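PDB 3BWT: pumilio homology domain family member 4 from Saccharomyces cerevisiae, which binds single-stranded mRNA sequence-specifically through its Pumilio homology domain, the part present here, and takes part in regulating gene expression. Local coordinates for residues V7-C19 / K38-Y50. Residues are numbered along the deposited sequence; the frame is centred on the assembly and turned at random.
Sequences VLDQYIGSIHSLC and KAADAIFEETKDY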
loop_
_atom_site.group_PDB
_atom_site.type_symbol
_atom_site.label_atom_id
_atom_site.label_comp_id
_atom_site.label_asym_id
_atom_site.label_seq_id
_atom_site.Cartn_x
_atom_site.Cartn_y
_atom_site.Cartn_z
ATOM N N VAL A 7 27.909 21.660 25.353
ATOM C CA VAL A 7 26.745 21.913 26.189
ATOM C C VAL A 7 25.743 22.822 25.471
ATOM O O VAL A 7 26.127 23.784 24.816
ATOM C CB VAL A 7 27.193 22.534 27.531
ATOM C CG1 VAL A 7 26.078 23.376 28.156
ATOM C CG2 VAL A 7 27.671 21.442 28.474
ATOM N N LEU A 8 24.460 22.502 25.583
ATOM C CA LEU A 8 23.432 23.266 24.900
ATOM C C LEU A 8 23.663 24.764 25.081
ATOM O O LEU A 8 23.600 25.542 24.127
ATOM C CB LEU A 8 22.054 22.880 25.432
ATOM C CG LEU A 8 20.868 22.966 24.465
ATOM C CD1 LEU A 8 19.582 23.240 25.220
ATOM C CD2 LEU A 8 21.077 24.023 23.393
ATOM N N ASP A 9 23.954 25.167 26.312
ATOM C CA ASP A 9 23.992 26.586 26.643
ATOM C C ASP A 9 25.026 27.390 25.863
ATOM O O ASP A 9 24.895 28.601 25.722
ATOM C CB ASP A 9 24.164 26.785 28.149
ATOM C CG ASP A 9 22.912 26.433 28.921
ATOM O OD1 ASP A 9 21.850 26.270 28.294
ATOM O OD2 ASP A 9 22.992 26.314 30.164
ATOM N N GLN A 10 26.046 26.726 25.338
ATOM C CA GLN A 10 27.064 27.445 24.585
ATOM C C GLN A 10 26.620 27.710 23.161
ATOM O O GLN A 10 27.295 28.424 22.416
ATOM C CB GLN A 10 28.398 26.705 24.598
ATOM C CG GLN A 10 28.360 25.308 24.002
ATOM C CD GLN A 10 29.719 24.642 24.031
ATOM O OE1 GLN A 10 30.584 24.933 23.201
ATOM N NE2 GLN A 10 29.918 23.748 24.991
ATOM N N TYR A 11 25.481 27.149 22.778
ATOM C CA TYR A 11 25.042 27.295 21.393
ATOM C C TYR A 11 23.841 28.214 21.247
ATOM O O TYR A 11 23.433 28.543 20.137
ATOM C CB TYR A 11 24.800 25.927 20.754
ATOM C CG TYR A 11 26.094 25.186 20.503
ATOM C CD1 TYR A 11 26.992 25.642 19.548
ATOM C CD2 TYR A 11 26.433 24.048 21.233
ATOM C CE1 TYR A 11 28.185 24.989 19.309
ATOM C CE2 TYR A 11 27.639 23.383 21.001
ATOM C CZ TYR A 11 28.512 23.864 20.032
ATOM O OH TYR A 11 29.715 23.228 19.770
ATOM N N ILE A 12 23.296 28.638 22.383
ATOM C CA ILE A 12 22.155 29.531 22.392
ATOM C C ILE A 12 22.442 30.740 21.528
ATOM O O ILE A 12 23.448 31.428 21.714
ATOM C CB ILE A 12 21.817 29.980 23.816
ATOM C CG1 ILE A 12 21.417 28.771 24.666
ATOM C CG2 ILE A 12 20.690 30.997 23.799
ATOM C CD1 ILE A 12 20.105 28.133 24.248
ATOM N N GLY A 13 21.555 30.987 20.573
ATOM C CA GLY A 13 21.735 32.074 19.626
ATOM C C GLY A 13 22.475 31.632 18.380
ATOM O O GLY A 13 22.697 32.425 17.469
ATOM N N SER A 14 22.842 30.357 18.331
ATOM C CA SER A 14 23.594 29.823 17.204
ATOM C C SER A 14 23.137 28.410 16.871
ATOM O O SER A 14 23.786 27.697 16.107
ATOM C CB SER A 14 25.088 29.831 17.521
ATOM O OG SER A 14 25.446 31.022 18.205
ATOM N N ILE A 15 22.005 28.020 17.442
ATOM C CA ILE A 15 21.467 26.674 17.264
ATOM C C ILE A 15 21.200 26.323 15.801
ATOM O O ILE A 15 21.490 25.209 15.357
ATOM C CB ILE A 15 20.200 26.445 18.134
ATOM C CG1 ILE A 15 20.615 26.197 19.592
ATOM C CG2 ILE A 15 19.382 25.276 17.593
ATOM C CD1 ILE A 15 19.502 26.310 20.599
ATOM N N HIS A 16 20.664 27.273 15.045
ATOM C CA HIS A 16 20.340 26.990 13.651
ATOM C C HIS A 16 21.581 26.606 12.870
ATOM O O HIS A 16 21.523 25.751 11.990
ATOM C CB HIS A 16 19.659 28.183 12.989
ATOM C CG HIS A 16 19.524 28.048 11.506
ATOM N ND1 HIS A 16 20.427 28.600 10.623
ATOM C CD2 HIS A 16 18.597 27.414 10.748
ATOM C CE1 HIS A 16 20.059 28.318 9.386
ATOM N NE2 HIS A 16 18.950 27.600 9.434
ATOM N N SER A 17 22.707 27.238 13.186
ATOM C CA SER A 17 23.932 26.970 12.448
ATOM C C SER A 17 24.359 25.510 12.611
ATOM O O SER A 17 25.075 24.965 11.776
ATOM C CB SER A 17 25.050 27.907 12.889
ATOM O OG SER A 17 25.682 27.418 14.055
ATOM N N LEU A 18 23.912 24.873 13.687
ATOM C CA LEU A 18 24.244 23.476 13.934
ATOM C C LEU A 18 23.374 22.538 13.110
ATOM O O LEU A 18 23.691 21.356 12.968
ATOM C CB LEU A 18 24.046 23.143 15.409
ATOM C CG LEU A 18 24.951 23.793 16.450
ATOM C CD1 LEU A 18 24.585 23.263 17.831
ATOM C CD2 LEU A 18 26.412 23.523 16.133
ATOM N N CYS A 19 22.270 23.064 12.584
ATOM C CA CYS A 19 21.235 22.231 11.972
ATOM C C CYS A 19 21.564 21.848 10.533
ATOM O O CYS A 19 20.816 21.118 9.879
ATOM C CB CYS A 19 19.875 22.909 12.074
ATOM S SG CYS A 19 19.327 23.138 13.789
ATOM N N LYS A 38 13.678 22.301 28.233
ATOM C CA LYS A 38 14.494 23.479 27.932
ATOM C C LYS A 38 15.147 23.347 26.569
ATOM O O LYS A 38 15.309 24.338 25.863
ATOM C CB LYS A 38 15.547 23.807 29.009
ATOM C CG LYS A 38 15.015 24.258 30.350
ATOM C CD LYS A 38 16.179 24.559 31.306
ATOM C CE LYS A 38 15.678 25.011 32.697
ATOM N NZ LYS A 38 16.792 25.303 33.661
ATOM N N ALA A 39 15.525 22.137 26.202
ATOM C CA ALA A 39 16.104 21.882 24.887
ATOM C C ALA A 39 15.068 22.148 23.801
ATOM O O ALA A 39 15.356 22.842 22.826
ATOM C CB ALA A 39 16.630 20.472 24.795
ATOM N N ALA A 40 13.861 21.612 23.986
ATOM C CA ALA A 40 12.760 21.811 23.042
ATOM C C ALA A 40 12.440 23.293 22.837
ATOM O O ALA A 40 12.194 23.733 21.715
ATOM C CB ALA A 40 11.513 21.054 23.493
ATOM N N ASP A 41 12.445 24.062 23.923
ATOM C CA ASP A 41 12.148 25.485 23.839
ATOM C C ASP A 41 13.220 26.209 23.034
ATOM O O ASP A 41 12.930 26.935 22.086
ATOM C CB ASP A 41 12.090 26.095 25.236
ATOM C CG ASP A 41 10.878 25.660 26.025
ATOM O OD1 ASP A 41 10.051 24.877 25.505
ATOM O OD2 ASP A 41 10.761 26.111 27.185
ATOM N N ALA A 42 14.466 26.016 23.440
ATOM C CA ALA A 42 15.582 26.704 22.823
ATOM C C ALA A 42 15.641 26.373 21.342
ATOM O O ALA A 42 15.846 27.248 20.492
ATOM C CB ALA A 42 16.868 26.290 23.498
ATOM N N ILE A 43 15.465 25.095 21.039
ATOM C CA ILE A 43 15.570 24.635 19.670
ATOM C C ILE A 43 14.347 25.053 18.857
ATOM O O ILE A 43 14.468 25.429 17.695
ATOM C CB ILE A 43 15.831 23.125 19.622
ATOM C CG1 ILE A 43 17.254 22.847 20.114
ATOM C CG2 ILE A 43 15.633 22.581 18.207
ATOM C CD1 ILE A 43 17.499 21.421 20.512
ATOM N N PHE A 44 13.176 25.016 19.479
ATOM C CA PHE A 44 11.964 25.501 18.831
ATOM C C PHE A 44 12.102 26.975 18.459
ATOM O O PHE A 44 11.802 27.373 17.333
ATOM C CB PHE A 44 10.743 25.289 19.738
ATOM C CG PHE A 44 9.507 26.034 19.293
ATOM C CD1 PHE A 44 8.644 25.485 18.351
ATOM C CD2 PHE A 44 9.196 27.279 19.832
ATOM C CE1 PHE A 44 7.499 26.168 17.953
ATOM C CE2 PHE A 44 8.055 27.960 19.433
ATOM C CZ PHE A 44 7.210 27.407 18.496
ATOM N N GLU A 45 12.560 27.789 19.396
ATOM C CA GLU A 45 12.661 29.219 19.130
ATOM C C GLU A 45 13.645 29.557 18.009
ATOM O O GLU A 45 13.410 30.479 17.233
ATOM C CB GLU A 45 13.004 29.999 20.400
ATOM C CG GLU A 45 11.936 29.938 21.448
ATOM C CD GLU A 45 10.604 30.536 21.000
ATOM O OE1 GLU A 45 10.565 31.207 19.946
ATOM O OE2 GLU A 45 9.593 30.335 21.723
ATOM N N GLU A 46 14.744 28.815 17.921
ATOM C CA GLU A 46 15.772 29.123 16.928
ATOM C C GLU A 46 15.609 28.422 15.577
ATOM O O GLU A 46 16.317 28.758 14.630
ATOM C CB GLU A 46 17.175 28.880 17.493
ATOM C CG GLU A 46 17.539 29.857 18.591
ATOM C CD GLU A 46 19.015 29.919 18.850
ATOM O OE1 GLU A 46 19.767 30.139 17.882
ATOM O OE2 GLU A 46 19.424 29.755 20.020
ATOM N N THR A 47 14.686 27.467 15.476
ATOM C CA THR A 47 14.475 26.768 14.211
ATOM C C THR A 47 13.063 26.906 13.638
ATOM O O THR A 47 12.819 26.508 12.511
ATOM C CB THR A 47 14.810 25.266 14.301
ATOM O OG1 THR A 47 13.723 24.577 14.919
ATOM C CG2 THR A 47 16.079 25.026 15.091
ATOM N N LYS A 48 12.133 27.470 14.397
ATOM C CA LYS A 48 10.760 27.570 13.918
ATOM C C LYS A 48 10.625 28.283 12.562
ATOM O O LYS A 48 9.812 27.902 11.718
ATOM C CB LYS A 48 9.860 28.225 14.967
ATOM C CG LYS A 48 10.196 29.663 15.280
ATOM C CD LYS A 48 9.402 30.162 16.482
ATOM C CE LYS A 48 9.738 31.614 16.805
ATOM N NZ LYS A 48 8.840 32.116 17.873
ATOM N N ASP A 49 11.425 29.311 12.339
ATOM C CA ASP A 49 11.286 30.077 11.116
ATOM C C ASP A 49 11.798 29.320 9.901
ATOM O O ASP A 49 11.534 29.691 8.757
ATOM C CB ASP A 49 12.008 31.404 11.261
ATOM C CG ASP A 49 11.228 32.384 12.094
ATOM O OD1 ASP A 49 10.013 32.537 11.832
ATOM O OD2 ASP A 49 11.828 32.997 13.003
ATOM N N TYR A 50 12.523 28.245 10.161
ATOM C CA TYR A 50 13.173 27.508 9.101
ATOM C C TYR A 50 12.704 26.057 9.037
ATOM O O TYR A 50 13.395 25.207 8.491
ATOM C CB TYR A 50 14.682 27.584 9.311
ATOM C CG TYR A 50 15.149 28.997 9.535
ATOM C CD1 TYR A 50 15.301 29.871 8.467
ATOM C CD2 TYR A 50 15.411 29.470 10.814
ATOM C CE1 TYR A 50 15.712 31.178 8.666
ATOM C CE2 TYR A 50 15.829 30.782 11.025
ATOM C CZ TYR A 50 15.977 31.631 9.947
ATOM O OH TYR A 50 16.393 32.932 10.140
#
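Glu46 reaches from helix 37-47 to the backbone of 7-19, its carboxylate meeting the type II beta turn from Tyr11 to Ser14 and the backbone at Ile15, where a short, weakly bonded helix lies. CG lies anti to the carbonyl carbon, beside the backbone N, and the chain runs extended beyond it, which carries the two oxygens to separate N-H groups. Gly13 N donates to Glu46 OE2 on its syn side, 27° out of the carboxylate plane. That bond is nearly straight (163°). Ile15 N reaches Glu46 OE1 at 3.1 Å from above the plane, a more bent approach. Replacing Glu46 by an alanine would probably leave both N-H groups without this acceptor and free the turn to shift against the helix. Ile15 crosses the Glu46 side chain at about a right angle, its CB 3.7 Å from Glu46 CD, and sits as a knob among Ala42, Ile43, Glu46 and Thr47: its CD1 packs on Ala42 CB (3.9 Å), its CG2 on Ile43 CG1 (4.1 Å). Ile12 CD1 meets the same Ala42 CB at 3.8 Å, while Leu8 CD1 lies against Ala39 CA (3.7 Å). At the far end, His16 NE2 stands over one face of the Tyr50 ring, offset toward its rim, the planes inclined at 41°. The contact spans the boundary between the first and second Pumilio repeats, at the N-terminal end of the RNA-binding PUF domain, consistent with these repeats' helical packing.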